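Long-range contacts in WGR domain-containing protein (Bacteroides fragilis, PDB 2RA8), which is of unknown function but joins an N-terminal WGR domain, a module often linked to nucleic-acid binding, to a domain of leucine-rich repeats: residues A[4-9]-A[66-71]; A[29-34]-A[76-81]; A[241-246]-A[272-277]; A[255-260]-A[279-284]. One frame throughout, in Å; residues are numbered along the deposited sequence.

Contact 1: residues A[4-9]-A[66-71]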
loop_
_atom_site.group_PDB
_atom_site.type_symbol
_atom_site.label_atom_id
_atom_site.label_comp_id
_atom_site.label_asym_id
_atom_site.label_seq_id
_atom_site.Cartn_x
_atom_site.Cartn_y
_atom_site.Cartn_z
ATOM N N VAL A 4 -18.548 -11.088 -19.019
ATOM C CA VAL A 4 -18.585 -10.104 -17.946
ATOM C C VAL A 4 -18.301 -10.688 -16.581
ATOM O O VAL A 4 -18.824 -11.744 -16.224
ATOM C CB VAL A 4 -19.957 -9.408 -17.923
ATOM C CG1 VAL A 4 -19.938 -8.239 -16.945
ATOM C CG2 VAL A 4 -20.309 -8.930 -19.330
ATOM N N PHE A 5 -17.475 -9.995 -15.807
ATOM C CA PHE A 5 -17.114 -10.454 -14.465
ATOM C C PHE A 5 -17.323 -9.355 -13.443
ATOM O O PHE A 5 -17.223 -8.168 -13.767
ATOM C CB PHE A 5 -15.647 -10.932 -14.448
ATOM C CG PHE A 5 -15.351 -12.021 -15.450
ATOM C CD1 PHE A 5 -15.236 -11.730 -16.806
ATOM C CD2 PHE A 5 -15.184 -13.335 -15.033
ATOM C CE1 PHE A 5 -14.957 -12.737 -17.731
ATOM C CE2 PHE A 5 -14.908 -14.346 -15.951
ATOM C CZ PHE A 5 -14.792 -14.043 -17.299
ATOM N N VAL A 6 -17.606 -9.747 -12.202
ATOM C CA VAL A 6 -17.872 -8.804 -11.122
ATOM C C VAL A 6 -17.139 -9.121 -9.825
ATOM O O VAL A 6 -17.045 -10.280 -9.423
ATOM C CB VAL A 6 -19.397 -8.761 -10.825
ATOM C CG1 VAL A 6 -19.675 -7.869 -9.627
ATOM C CG2 VAL A 6 -20.143 -8.260 -12.046
ATOM N N PHE A 7 -16.622 -8.085 -9.167
ATOM C CA PHE A 7 -15.923 -8.248 -7.893
ATOM C C PHE A 7 -16.536 -7.324 -6.866
ATOM O O PHE A 7 -16.624 -6.114 -7.094
ATOM C CB PHE A 7 -14.430 -7.909 -8.018
ATOM C CG PHE A 7 -13.646 -8.176 -6.759
ATOM C CD1 PHE A 7 -13.253 -9.469 -6.434
ATOM C CD2 PHE A 7 -13.339 -7.144 -5.881
ATOM C CE1 PHE A 7 -12.568 -9.730 -5.251
ATOM C CE2 PHE A 7 -12.653 -7.399 -4.694
ATOM C CZ PHE A 7 -12.270 -8.694 -4.384
ATOM N N GLN A 8 -16.942 -7.879 -5.725
ATOM C CA GLN A 8 -17.566 -7.094 -4.654
ATOM C C GLN A 8 -17.150 -7.443 -3.239
ATOM O O GLN A 8 -17.273 -8.591 -2.811
ATOM C CB GLN A 8 -19.090 -7.242 -4.698
ATOM C CG GLN A 8 -19.820 -6.508 -5.808
ATOM C CD GLN A 8 -21.297 -6.832 -5.798
ATOM O OE1 GLN A 8 -21.683 -7.986 -5.993
ATOM N NE2 GLN A 8 -22.134 -5.826 -5.556
ATOM N N ASP A 9 -16.644 -6.454 -2.509
ATOM C CA ASP A 9 -16.301 -6.639 -1.103
ATOM C C ASP A 9 -16.542 -5.312 -0.417
ATOM O O ASP A 9 -17.179 -4.432 -1.007
ATOM C CB ASP A 9 -14.857 -7.175 -0.909
ATOM C CG ASP A 9 -13.775 -6.185 -1.300
ATOM O OD1 ASP A 9 -14.083 -5.053 -1.712
ATOM O OD2 ASP A 9 -12.594 -6.563 -1.185
ATOM N N VAL A 66 -16.153 -12.868 -10.305
ATOM C CA VAL A 66 -17.115 -13.922 -10.616
ATOM C C VAL A 66 -17.828 -13.639 -11.901
ATOM O O VAL A 66 -18.440 -12.575 -12.053
ATOM C CB VAL A 66 -18.172 -14.061 -9.501
ATOM C CG1 VAL A 66 -19.130 -15.210 -9.831
ATOM C CG2 VAL A 66 -17.481 -14.302 -8.166
ATOM N N GLU A 67 -17.773 -14.589 -12.835
ATOM C CA GLU A 67 -18.436 -14.407 -14.125
ATOM C C GLU A 67 -19.916 -14.223 -13.900
ATOM O O GLU A 67 -20.553 -15.022 -13.195
ATOM C CB GLU A 67 -18.187 -15.607 -15.043
ATOM C CG GLU A 67 -18.345 -15.247 -16.511
ATOM C CD GLU A 67 -17.798 -16.294 -17.455
ATOM O OE1 GLU A 67 -16.885 -17.055 -17.055
ATOM O OE2 GLU A 67 -18.272 -16.336 -18.614
ATOM N N THR A 68 -20.464 -13.172 -14.511
ATOM C CA THR A 68 -21.866 -12.790 -14.360
ATOM C C THR A 68 -22.512 -12.439 -15.689
ATOM O O THR A 68 -21.882 -11.821 -16.544
ATOM C CB THR A 68 -21.967 -11.536 -13.441
ATOM O OG1 THR A 68 -21.204 -11.748 -12.247
ATOM C CG2 THR A 68 -23.399 -11.250 -13.060
ATOM N N LEU A 69 -23.774 -12.825 -15.868
ATOM C CA LEU A 69 -24.497 -12.495 -17.095
ATOM C C LEU A 69 -24.458 -11.004 -17.292
ATOM O O LEU A 69 -24.668 -10.240 -16.344
ATOM C CB LEU A 69 -25.963 -12.928 -17.001
ATOM C CG LEU A 69 -26.250 -14.423 -17.146
ATOM C CD1 LEU A 69 -27.726 -14.702 -16.800
ATOM C CD2 LEU A 69 -25.947 -14.848 -18.569
ATOM N N GLU A 70 -24.210 -10.573 -18.527
ATOM C CA GLU A 70 -24.136 -9.143 -18.820
ATOM C C GLU A 70 -25.373 -8.358 -18.407
ATOM O O GLU A 70 -25.258 -7.280 -17.822
ATOM C CB GLU A 70 -23.882 -8.916 -20.306
ATOM C CG GLU A 70 -23.209 -7.588 -20.594
ATOM C CD GLU A 70 -23.053 -7.327 -22.072
ATOM O OE1 GLU A 70 -22.905 -8.302 -22.840
ATOM O OE2 GLU A 70 -23.063 -6.141 -22.462
ATOM N N GLU A 71 -26.561 -8.885 -18.690
ATOM C CA GLU A 71 -27.782 -8.169 -18.331
ATOM C C GLU A 71 -27.901 -7.977 -16.840
ATOM O O GLU A 71 -28.460 -6.984 -16.377
ATOM C CB GLU A 71 -29.024 -8.899 -18.868
ATOM C CG GLU A 71 -29.351 -10.202 -18.169
ATOM C CD GLU A 71 -30.311 -11.052 -18.985
ATOM O OE1 GLU A 71 -29.858 -11.707 -19.950
ATOM O OE2 GLU A 71 -31.517 -11.049 -18.673
HETATM O O HOH W 1 -20.611 -12.772 -18.938
#
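The ring of Phe5 carries the chain of Glu67 on one face: CG of Glu67 lies 4.0 Å from the ring centroid, displaced toward the rim, a CH-pi contact. This CG is anti to the backbone N (chi1 -157°); the extended chain beyond it then brings OE1 of Glu67 to 3.5 Å from Phe5 CE2, the carboxylate plane turned 42° from the ring. That carboxylate is bound in a salt bridge to Arg3, so a glutamate suits the place twice, with methylenes for the aromatic and a charge for the arginine. Ile57 and Thr61 of helix 46-62 also touch the phenylalanine. Val6 and Val66 form a hydrogen-bonded pair, and Thr68 N gives a nearly straight bond of 2.8 Å to Val4 O. Val66 O is gripped from opposite faces of its carbonyl plane by Val6 N and, at 2.9 Å, by Thr68 OG1. At the far end Val4 CG2 packs on Glu70 CG at 3.4 Å, and a water links Val4 N to Thr68 O. Three backbone hydrogen bonds therefore hold the antiparallel pairing of strand 3-8 with residues 66-68, while the CH-pi contact and the Arg3 salt bridge together fix Glu67 over the ring.

Contact 2: residues A[29-34]-A[76-81]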
loop_
_atom_site.group_PDB
_atom_site.type_symbol
_atom_site.label_atom_id
_atom_site.label_comp_id
_atom_site.label_asym_id
_atom_site.label_seq_id
_atom_site.Cartn_x
_atom_site.Cartn_y
_atom_site.Cartn_z
ATOM N N TYR A 29 -13.871 -1.849 -18.049
ATOM C CA TYR A 29 -13.884 -1.949 -16.594
ATOM C C TYR A 29 -14.272 -0.687 -15.890
ATOM O O TYR A 29 -13.996 0.410 -16.370
ATOM C CB TYR A 29 -12.508 -2.375 -16.070
ATOM C CG TYR A 29 -11.415 -1.344 -16.267
ATOM C CD1 TYR A 29 -10.852 -1.123 -17.522
ATOM C CD2 TYR A 29 -10.959 -0.576 -15.196
ATOM C CE1 TYR A 29 -9.856 -0.155 -17.706
ATOM C CE2 TYR A 29 -9.966 0.393 -15.367
ATOM C CZ TYR A 29 -9.423 0.595 -16.623
ATOM O OH TYR A 29 -8.445 1.549 -16.792
ATOM N N GLY A 30 -14.886 -0.838 -14.720
ATOM C CA GLY A 30 -15.299 0.319 -13.946
ATOM C C GLY A 30 -16.157 -0.052 -12.750
ATOM O O GLY A 30 -16.347 -1.235 -12.447
ATOM N N LYS A 31 -16.668 0.966 -12.063
ATOM C CA LYS A 31 -17.518 0.767 -10.899
ATOM C C LYS A 31 -18.866 0.287 -11.371
ATOM O O LYS A 31 -19.353 0.719 -12.422
ATOM C CB LYS A 31 -17.675 2.094 -10.139
ATOM C CG LYS A 31 -18.452 2.006 -8.831
ATOM C CD LYS A 31 -18.592 3.371 -8.163
ATOM C CE LYS A 31 -17.251 3.930 -7.714
ATOM N NZ LYS A 31 -17.401 5.280 -7.103
ATOM N N LEU A 32 -19.482 -0.618 -10.615
ATOM C CA LEU A 32 -20.796 -1.120 -10.997
ATOM C C LEU A 32 -21.735 0.040 -11.181
ATOM O O LEU A 32 -21.724 0.981 -10.389
ATOM C CB LEU A 32 -21.364 -2.045 -9.923
ATOM C CG LEU A 32 -20.634 -3.377 -9.677
ATOM C CD1 LEU A 32 -21.100 -3.986 -8.362
ATOM C CD2 LEU A 32 -20.906 -4.331 -10.817
ATOM N N GLY A 33 -22.553 -0.024 -12.231
ATOM C CA GLY A 33 -23.508 1.035 -12.500
ATOM C C GLY A 33 -22.995 2.145 -13.404
ATOM O O GLY A 33 -23.714 3.109 -13.662
ATOM N N THR A 34 -21.761 2.019 -13.886
ATOM C CA THR A 34 -21.187 3.033 -14.766
ATOM C C THR A 34 -20.697 2.406 -16.047
ATOM O O THR A 34 -20.521 1.194 -16.124
ATOM C CB THR A 34 -19.998 3.761 -14.097
ATOM O OG1 THR A 34 -18.894 2.857 -13.967
ATOM C CG2 THR A 34 -20.391 4.281 -12.712
HETATM N N MSE A 76 -26.644 -4.113 -11.899
HETATM C CA MSE A 76 -26.163 -4.132 -10.522
HETATM C C MSE A 76 -25.699 -2.769 -10.068
HETATM O O MSE A 76 -25.176 -1.981 -10.857
HETATM C CB MSE A 76 -25.017 -5.141 -10.365
HETATM C CG MSE A 76 -25.461 -6.597 -10.433
HETATM SE SE MSE A 76 -23.973 -7.859 -10.277
HETATM C CE MSE A 76 -23.692 -7.732 -8.364
ATOM N N LYS A 77 -25.891 -2.482 -8.784
ATOM C CA LYS A 77 -25.492 -1.196 -8.220
ATOM C C LYS A 77 -24.521 -1.399 -7.095
ATOM O O LYS A 77 -24.416 -2.502 -6.553
ATOM C CB LYS A 77 -26.720 -0.448 -7.680
ATOM C CG LYS A 77 -27.827 -0.215 -8.707
ATOM C CD LYS A 77 -27.445 0.850 -9.724
ATOM C CE LYS A 77 -28.437 0.867 -10.874
ATOM N NZ LYS A 77 -29.841 0.927 -10.373
ATOM N N VAL A 78 -23.793 -0.336 -6.746
ATOM C CA VAL A 78 -22.838 -0.390 -5.639
ATOM C C VAL A 78 -23.625 -0.750 -4.397
ATOM O O VAL A 78 -24.643 -0.127 -4.106
ATOM C CB VAL A 78 -22.157 0.984 -5.406
ATOM C CG1 VAL A 78 -21.258 0.923 -4.184
ATOM C CG2 VAL A 78 -21.334 1.379 -6.630
ATOM N N GLU A 79 -23.184 -1.765 -3.663
ATOM C CA GLU A 79 -23.905 -2.140 -2.454
ATOM C C GLU A 79 -23.038 -2.140 -1.220
ATOM O O GLU A 79 -23.381 -2.761 -0.213
ATOM C CB GLU A 79 -24.581 -3.513 -2.626
ATOM C CG GLU A 79 -23.627 -4.656 -2.805
ATOM C CD GLU A 79 -24.334 -5.992 -2.901
ATOM O OE1 GLU A 79 -23.655 -7.025 -2.713
ATOM O OE2 GLU A 79 -25.557 -6.012 -3.167
ATOM N N ALA A 80 -21.915 -1.425 -1.293
ATOM C CA ALA A 80 -20.995 -1.299 -0.172
ATOM C C ALA A 80 -20.529 0.119 -0.128
ATOM O O ALA A 80 -20.330 0.747 -1.170
ATOM C CB ALA A 80 -19.790 -2.240 -0.343
ATOM N N LYS A 81 -20.352 0.655 1.069
ATOM C CA LYS A 81 -19.889 2.018 1.159
ATOM C C LYS A 81 -19.183 2.287 2.451
ATOM O O LYS A 81 -19.419 1.620 3.459
ATOM C CB LYS A 81 -21.071 2.982 0.983
ATOM C CG LYS A 81 -20.661 4.396 0.582
ATOM C CD LYS A 81 -21.880 5.256 0.283
ATOM C CE LYS A 81 -21.477 6.642 -0.195
ATOM N NZ LYS A 81 -22.660 7.514 -0.468
#
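Leu32 is the buried residue here, its side chain directed at the 76-81 backbone. CB lies 3.9 Å from Met76 O, while the two methyls divide the work: CD2 meets CB of Met76, a selenomethionine, at 4.2 Å and CD1 faces Lys77 O at 4.1 Å. A branched aliphatic residue suits this buried place, where Val6, Gln8 and Gln13 also touch it. The solvent side differs in burial, not in closeness. There Val78 CG2 touches both CG and CD of the exposed Lys31, each at 3.7 Å, but over less surface; chi1 of -175° sets CG of the lysine beside the valine methyl, and the extended chi2 carries CD past it. No hydrogen bond spans the two segments, so the join rests on packing alone. Its shape comes from a type II turn, Lys31 to Thr34, in which Lys31 O accepts from both Thr34 N and, at 2.7 Å, Thr34 OG1. Gly33 takes the turn's positive-phi position, where a CB would be jammed against the preceding carbonyl oxygen. In the fold, the turn that follows strand 24-31 leans on the linker from helix 70-75 to strand 80-83, the first strand of the parallel sheet, with strands 3-8 and 13-21 packing against Leu32.

Contact 3: residues A[241-246]-A[272-277]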
loop_
_atom_site.group_PDB
_atom_site.type_symbol
_atom_site.label_atom_id
_atom_site.label_comp_id
_atom_site.label_asym_id
_atom_site.label_seq_id
_atom_site.Cartn_x
_atom_site.Cartn_y
_atom_site.Cartn_z
ATOM N N VAL A 241 -5.050 -18.634 26.112
ATOM C CA VAL A 241 -6.412 -18.129 26.055
ATOM C C VAL A 241 -7.095 -18.524 24.763
ATOM O O VAL A 241 -8.304 -18.774 24.733
ATOM C CB VAL A 241 -6.411 -16.586 26.193
ATOM C CG1 VAL A 241 -5.677 -15.964 25.023
ATOM C CG2 VAL A 241 -7.829 -16.065 26.286
ATOM N N PHE A 242 -6.318 -18.601 23.689
ATOM C CA PHE A 242 -6.854 -18.948 22.380
ATOM C C PHE A 242 -7.175 -20.426 22.216
ATOM O O PHE A 242 -8.062 -20.800 21.445
ATOM C CB PHE A 242 -5.861 -18.526 21.292
ATOM C CG PHE A 242 -5.558 -17.054 21.283
ATOM C CD1 PHE A 242 -6.546 -16.125 20.970
ATOM C CD2 PHE A 242 -4.284 -16.595 21.577
ATOM C CE1 PHE A 242 -6.259 -14.761 20.951
ATOM C CE2 PHE A 242 -3.994 -15.243 21.559
ATOM C CZ PHE A 242 -4.985 -14.324 21.245
ATOM N N ARG A 243 -6.480 -21.269 22.972
ATOM C CA ARG A 243 -6.658 -22.705 22.859
ATOM C C ARG A 243 -8.083 -23.223 22.821
ATOM O O ARG A 243 -8.415 -24.040 21.968
ATOM C CB ARG A 243 -5.853 -23.421 23.965
ATOM C CG ARG A 243 -4.327 -23.316 23.789
ATOM C CD ARG A 243 -3.556 -24.166 24.814
ATOM N NE ARG A 243 -2.554 -25.016 24.167
ATOM C CZ ARG A 243 -1.301 -24.654 23.908
ATOM N NH1 ARG A 243 -0.870 -23.446 24.247
ATOM N NH2 ARG A 243 -0.477 -25.496 23.300
ATOM N N PRO A 244 -8.955 -22.771 23.733
ATOM C CA PRO A 244 -10.336 -23.276 23.693
ATOM C C PRO A 244 -11.087 -23.015 22.396
ATOM O O PRO A 244 -12.104 -23.661 22.125
ATOM C CB PRO A 244 -10.989 -22.592 24.888
ATOM C CG PRO A 244 -9.851 -22.469 25.861
ATOM C CD PRO A 244 -8.718 -21.999 24.965
ATOM N N LEU A 245 -10.592 -22.071 21.592
ATOM C CA LEU A 245 -11.211 -21.734 20.304
ATOM C C LEU A 245 -11.058 -22.852 19.303
ATOM O O LEU A 245 -11.869 -23.001 18.390
ATOM C CB LEU A 245 -10.573 -20.471 19.710
ATOM C CG LEU A 245 -10.802 -19.151 20.437
ATOM C CD1 LEU A 245 -9.785 -18.119 19.962
ATOM C CD2 LEU A 245 -12.216 -18.666 20.171
ATOM N N PHE A 246 -10.000 -23.638 19.468
ATOM C CA PHE A 246 -9.717 -24.749 18.572
ATOM C C PHE A 246 -10.571 -25.955 18.939
ATOM O O PHE A 246 -10.054 -27.005 19.319
ATOM C CB PHE A 246 -8.225 -25.111 18.660
ATOM C CG PHE A 246 -7.296 -24.046 18.110
ATOM C CD1 PHE A 246 -6.607 -24.261 16.917
ATOM C CD2 PHE A 246 -7.091 -22.855 18.795
ATOM C CE1 PHE A 246 -5.719 -23.297 16.416
ATOM C CE2 PHE A 246 -6.206 -21.890 18.301
ATOM C CZ PHE A 246 -5.523 -22.117 17.115
ATOM N N PHE A 272 -2.987 -25.808 16.322
ATOM C CA PHE A 272 -3.673 -26.383 15.178
ATOM C C PHE A 272 -3.491 -27.879 15.149
ATOM O O PHE A 272 -4.465 -28.634 15.147
ATOM C CB PHE A 272 -3.140 -25.783 13.864
ATOM C CG PHE A 272 -3.817 -24.500 13.455
ATOM C CD1 PHE A 272 -5.092 -24.516 12.900
ATOM C CD2 PHE A 272 -3.186 -23.277 13.636
ATOM C CE1 PHE A 272 -5.722 -23.329 12.534
ATOM C CE2 PHE A 272 -3.815 -22.092 13.271
ATOM C CZ PHE A 272 -5.081 -22.124 12.722
ATOM N N LEU A 273 -2.234 -28.317 15.149
ATOM C CA LEU A 273 -1.916 -29.740 15.066
ATOM C C LEU A 273 -2.520 -30.618 16.122
ATOM O O LEU A 273 -2.873 -31.759 15.841
ATOM C CB LEU A 273 -0.395 -29.944 15.042
ATOM C CG LEU A 273 0.342 -29.305 13.851
ATOM C CD1 LEU A 273 1.836 -29.482 14.006
ATOM C CD2 LEU A 273 -0.128 -29.932 12.555
ATOM N N GLU A 274 -2.667 -30.099 17.336
ATOM C CA GLU A 274 -3.223 -30.887 18.432
ATOM C C GLU A 274 -4.713 -30.760 18.604
ATOM O O GLU A 274 -5.295 -31.427 19.461
ATOM C CB GLU A 274 -2.561 -30.487 19.743
ATOM C CG GLU A 274 -2.757 -29.022 20.083
ATOM C CD GLU A 274 -2.010 -28.602 21.333
ATOM O OE1 GLU A 274 -0.875 -29.082 21.543
ATOM O OE2 GLU A 274 -2.552 -27.775 22.095
ATOM N N SER A 275 -5.345 -29.917 17.792
ATOM C CA SER A 275 -6.783 -29.676 17.901
ATOM C C SER A 275 -7.684 -30.649 17.172
ATOM O O SER A 275 -7.290 -31.274 16.182
ATOM C CB SER A 275 -7.095 -28.255 17.419
ATOM O OG SER A 275 -8.482 -27.972 17.501
ATOM N N ASP A 276 -8.917 -30.772 17.656
ATOM C CA ASP A 276 -9.875 -31.660 17.024
ATOM C C ASP A 276 -10.617 -30.920 15.936
ATOM O O ASP A 276 -11.387 -31.514 15.189
ATOM C CB ASP A 276 -10.858 -32.219 18.065
ATOM C CG ASP A 276 -11.827 -31.173 18.587
ATOM O OD1 ASP A 276 -11.574 -29.963 18.407
ATOM O OD2 ASP A 276 -12.844 -31.572 19.190
ATOM N N ILE A 277 -10.379 -29.615 15.832
ATOM C CA ILE A 277 -11.041 -28.814 14.808
ATOM C C ILE A 277 -10.311 -28.914 13.482
ATOM O O ILE A 277 -10.930 -28.821 12.420
ATOM C CB ILE A 277 -11.160 -27.308 15.246
ATOM C CG1 ILE A 277 -12.177 -26.579 14.352
ATOM C CG2 ILE A 277 -9.797 -26.604 15.142
ATOM C CD1 ILE A 277 -12.651 -25.241 14.919
HETATM O O HOH W 2 -9.380 -29.484 20.274
#
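Phe246 meets Phe272 edge to face: its CE1 stands over the centre of the Phe272 ring, 3.7 Å from CG, with the planes at 82° and the centroids 4.9 Å apart. This T-shaped pair brings the C-H edge of one ring to the pi face of the other. Beside it, Ile277 CG2 packs 4.1 Å from Phe246 CB. The backbone of Phe246 is held too, its carbonyl oxygen accepting a 2.6 Å bond from Ser275 OG, which stands above the carbonyl plane; a water that accepts from Asp276 N lies 2.7 Å from Phe246 O. A serine suits the spot because its hydroxyl both gives and receives: OG is anti to the backbone N (chi1 180°) and accepts from Ile277 N at 3.0 Å in an ST turn, which fixes the donor. Further out, Arg243 reaches OE2 of Glu274 in a salt bridge, NH2 to OE2 3.3 Å, with weak hydrogen bonds; the guanidinium is also paired with Glu270. Asp276 is likewise bound to Lys248. Leu257 of strand 256-260 touches both phenylalanines. The loop between strands 223-227 and 256-260 is thereby packed against the end of helix 265-274, joining successive units on the helical side of a leucine-rich-repeat fold.

Contact 4: residues A[255-260]-A[279-284]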
loop_
_atom_site.group_PDB
_atom_site.type_symbol
_atom_site.label_atom_id
_atom_site.label_comp_id
_atom_site.label_asym_id
_atom_site.label_seq_id
_atom_site.Cartn_x
_atom_site.Cartn_y
_atom_site.Cartn_z
ATOM N N LYS A 255 -14.348 -23.126 8.770
ATOM C CA LYS A 255 -13.533 -23.575 7.633
ATOM C C LYS A 255 -12.193 -22.870 7.622
ATOM O O LYS A 255 -11.185 -23.434 7.193
ATOM C CB LYS A 255 -14.216 -23.257 6.300
ATOM C CG LYS A 255 -15.475 -24.041 6.004
ATOM C CD LYS A 255 -16.019 -23.685 4.624
ATOM C CE LYS A 255 -17.311 -24.435 4.315
ATOM N NZ LYS A 255 -18.400 -24.099 5.276
ATOM N N TRP A 256 -12.191 -21.618 8.065
ATOM C CA TRP A 256 -10.977 -20.810 8.107
ATOM C C TRP A 256 -10.757 -20.347 9.522
ATOM O O TRP A 256 -11.614 -19.689 10.113
ATOM C CB TRP A 256 -11.125 -19.591 7.161
ATOM C CG TRP A 256 -9.918 -18.678 7.046
ATOM C CD1 TRP A 256 -9.197 -18.135 8.069
ATOM C CD2 TRP A 256 -9.348 -18.166 5.833
ATOM N NE1 TRP A 256 -8.206 -17.309 7.569
ATOM C CE2 TRP A 256 -8.280 -17.312 6.205
ATOM C CE3 TRP A 256 -9.632 -18.347 4.476
ATOM C CZ2 TRP A 256 -7.504 -16.638 5.258
ATOM C CZ3 TRP A 256 -8.858 -17.680 3.535
ATOM C CH2 TRP A 256 -7.804 -16.836 3.933
ATOM N N LEU A 257 -9.619 -20.720 10.094
ATOM C CA LEU A 257 -9.269 -20.299 11.446
ATOM C C LEU A 257 -7.910 -19.650 11.413
ATOM O O LEU A 257 -6.974 -20.172 10.802
ATOM C CB LEU A 257 -9.225 -21.485 12.405
ATOM C CG LEU A 257 -8.676 -21.219 13.824
ATOM C CD1 LEU A 257 -9.480 -20.115 14.545
ATOM C CD2 LEU A 257 -8.740 -22.518 14.609
ATOM N N GLY A 258 -7.801 -18.504 12.073
ATOM C CA GLY A 258 -6.541 -17.798 12.112
ATOM C C GLY A 258 -6.256 -17.051 13.404
ATOM O O GLY A 258 -7.083 -16.272 13.900
ATOM N N ILE A 259 -5.090 -17.332 13.972
ATOM C CA ILE A 259 -4.615 -16.651 15.168
ATOM C C ILE A 259 -3.332 -16.154 14.565
ATOM O O ILE A 259 -2.381 -16.913 14.372
ATOM C CB ILE A 259 -4.355 -17.623 16.337
ATOM C CG1 ILE A 259 -5.655 -18.357 16.712
ATOM C CG2 ILE A 259 -3.825 -16.851 17.534
ATOM C CD1 ILE A 259 -6.813 -17.438 17.043
ATOM N N VAL A 260 -3.320 -14.869 14.245
ATOM C CA VAL A 260 -2.206 -14.262 13.537
ATOM C C VAL A 260 -1.550 -13.105 14.203
ATOM O O VAL A 260 -1.960 -12.659 15.268
ATOM C CB VAL A 260 -2.701 -13.765 12.158
ATOM C CG1 VAL A 260 -3.347 -14.902 11.391
ATOM C CG2 VAL A 260 -3.711 -12.625 12.353
ATOM N N PRO A 279 -9.215 -31.305 11.497
ATOM C CA PRO A 279 -9.741 -32.156 10.425
ATOM C C PRO A 279 -10.794 -31.539 9.516
ATOM O O PRO A 279 -10.872 -31.886 8.338
ATOM C CB PRO A 279 -10.281 -33.360 11.183
ATOM C CG PRO A 279 -9.306 -33.486 12.320
ATOM C CD PRO A 279 -9.159 -32.043 12.773
ATOM N N GLN A 280 -11.606 -30.627 10.046
ATOM C CA GLN A 280 -12.664 -29.995 9.252
ATOM C C GLN A 280 -12.255 -28.733 8.511
ATOM O O GLN A 280 -12.941 -28.308 7.577
ATOM C CB GLN A 280 -13.848 -29.629 10.147
ATOM C CG GLN A 280 -13.583 -28.418 11.030
ATOM C CD GLN A 280 -14.686 -28.174 12.037
ATOM O OE1 GLN A 280 -15.019 -29.055 12.828
ATOM N NE2 GLN A 280 -15.253 -26.969 12.022
ATOM N N LEU A 281 -11.147 -28.126 8.925
ATOM C CA LEU A 281 -10.680 -26.883 8.308
ATOM C C LEU A 281 -10.213 -26.984 6.891
ATOM O O LEU A 281 -9.718 -28.014 6.457
ATOM C CB LEU A 281 -9.538 -26.276 9.125
ATOM C CG LEU A 281 -9.831 -25.825 10.557
ATOM C CD1 LEU A 281 -8.559 -25.262 11.182
ATOM C CD2 LEU A 281 -10.921 -24.772 10.540
ATOM N N GLU A 282 -10.369 -25.889 6.158
ATOM C CA GLU A 282 -9.906 -25.823 4.784
ATOM C C GLU A 282 -8.688 -24.940 4.804
ATOM O O GLU A 282 -7.743 -25.146 4.041
ATOM C CB GLU A 282 -10.944 -25.171 3.867
ATOM C CG GLU A 282 -12.289 -25.860 3.829
ATOM C CD GLU A 282 -13.194 -25.302 2.746
ATOM O OE1 GLU A 282 -13.253 -24.064 2.590
ATOM O OE2 GLU A 282 -13.854 -26.104 2.053
ATOM N N THR A 283 -8.699 -23.948 5.689
ATOM C CA THR A 283 -7.590 -23.000 5.770
ATOM C C THR A 283 -6.997 -22.817 7.149
ATOM O O THR A 283 -7.708 -22.586 8.125
ATOM C CB THR A 283 -8.032 -21.605 5.244
ATOM O OG1 THR A 283 -8.565 -21.740 3.919
ATOM C CG2 THR A 283 -6.841 -20.630 5.213
HETATM N N MSE A 284 -5.676 -22.938 7.228
HETATM C CA MSE A 284 -4.942 -22.736 8.470
HETATM C C MSE A 284 -4.249 -21.413 8.234
HETATM O O MSE A 284 -3.434 -21.283 7.331
HETATM C CB MSE A 284 -3.907 -23.841 8.673
HETATM C CG MSE A 284 -3.069 -23.684 9.925
HETATM SE SE MSE A 284 -1.669 -25.025 10.033
HETATM C CE MSE A 284 -0.177 -23.874 10.409
#
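Trp256 and Thr283 cross obliquely, the indole offering one face to the threonine methyl: Thr283 CG2 sits 3.6 Å from the centroid of the six-membered ring, only 13° off its normal. OG1 of Thr283 lies beside the backbone N (chi1 -55°), which puts CG2 anti to that N and over the indole, and this CH-pi contact suits a beta-branched residue paired with a broad aromatic. Asp285 accepts from the indole NE1, and Lys223 makes a cation-pi contact with the ring. Lys255 and Glu282 lie side by side and point the same way, CD of the lysine 3.5 Å from OE1 of the glutamate; the ammonium itself is bound to Glu222. Toward the helix, Leu281 CD1 packs on Leu257 CB at 4.0 Å, and Leu281 also meets Phe272. Lys255 O accepts two bonds, from Glu282 N at 2.8 Å and from Thr283 N at 3.0 Å, while Leu257 N gives Thr283 O a weak one. Adjacent parallel strands joined through helix 265-274 make a beta-alpha-beta unit within the parallel sheet of a leucine-rich-repeat domain.

How the contacts relate
The four contacts form two touching pairs. Contacts 1 and 2, with centres about 11 Å apart, both reach the antiparallel WGR sheet, and their segments alternate along the chain. Contact 2 also leads out of it, since residues 76-81 run into strand 80-83, one edge strand of the long parallel sheet. Contact 4 lies farther along that same sheet. Contacts 3 and 4, about 10 Å apart between centres, again alternate in sequence: contact 3 lies on helix 265-274, which links the two strands of contact 4. Contacts 1 and 2 thus hold the WGR sheet and its linker, and contacts 3 and 4 a part of the repeat domain about 28 to 40 Å away between centres, with no direct touch between the pairs.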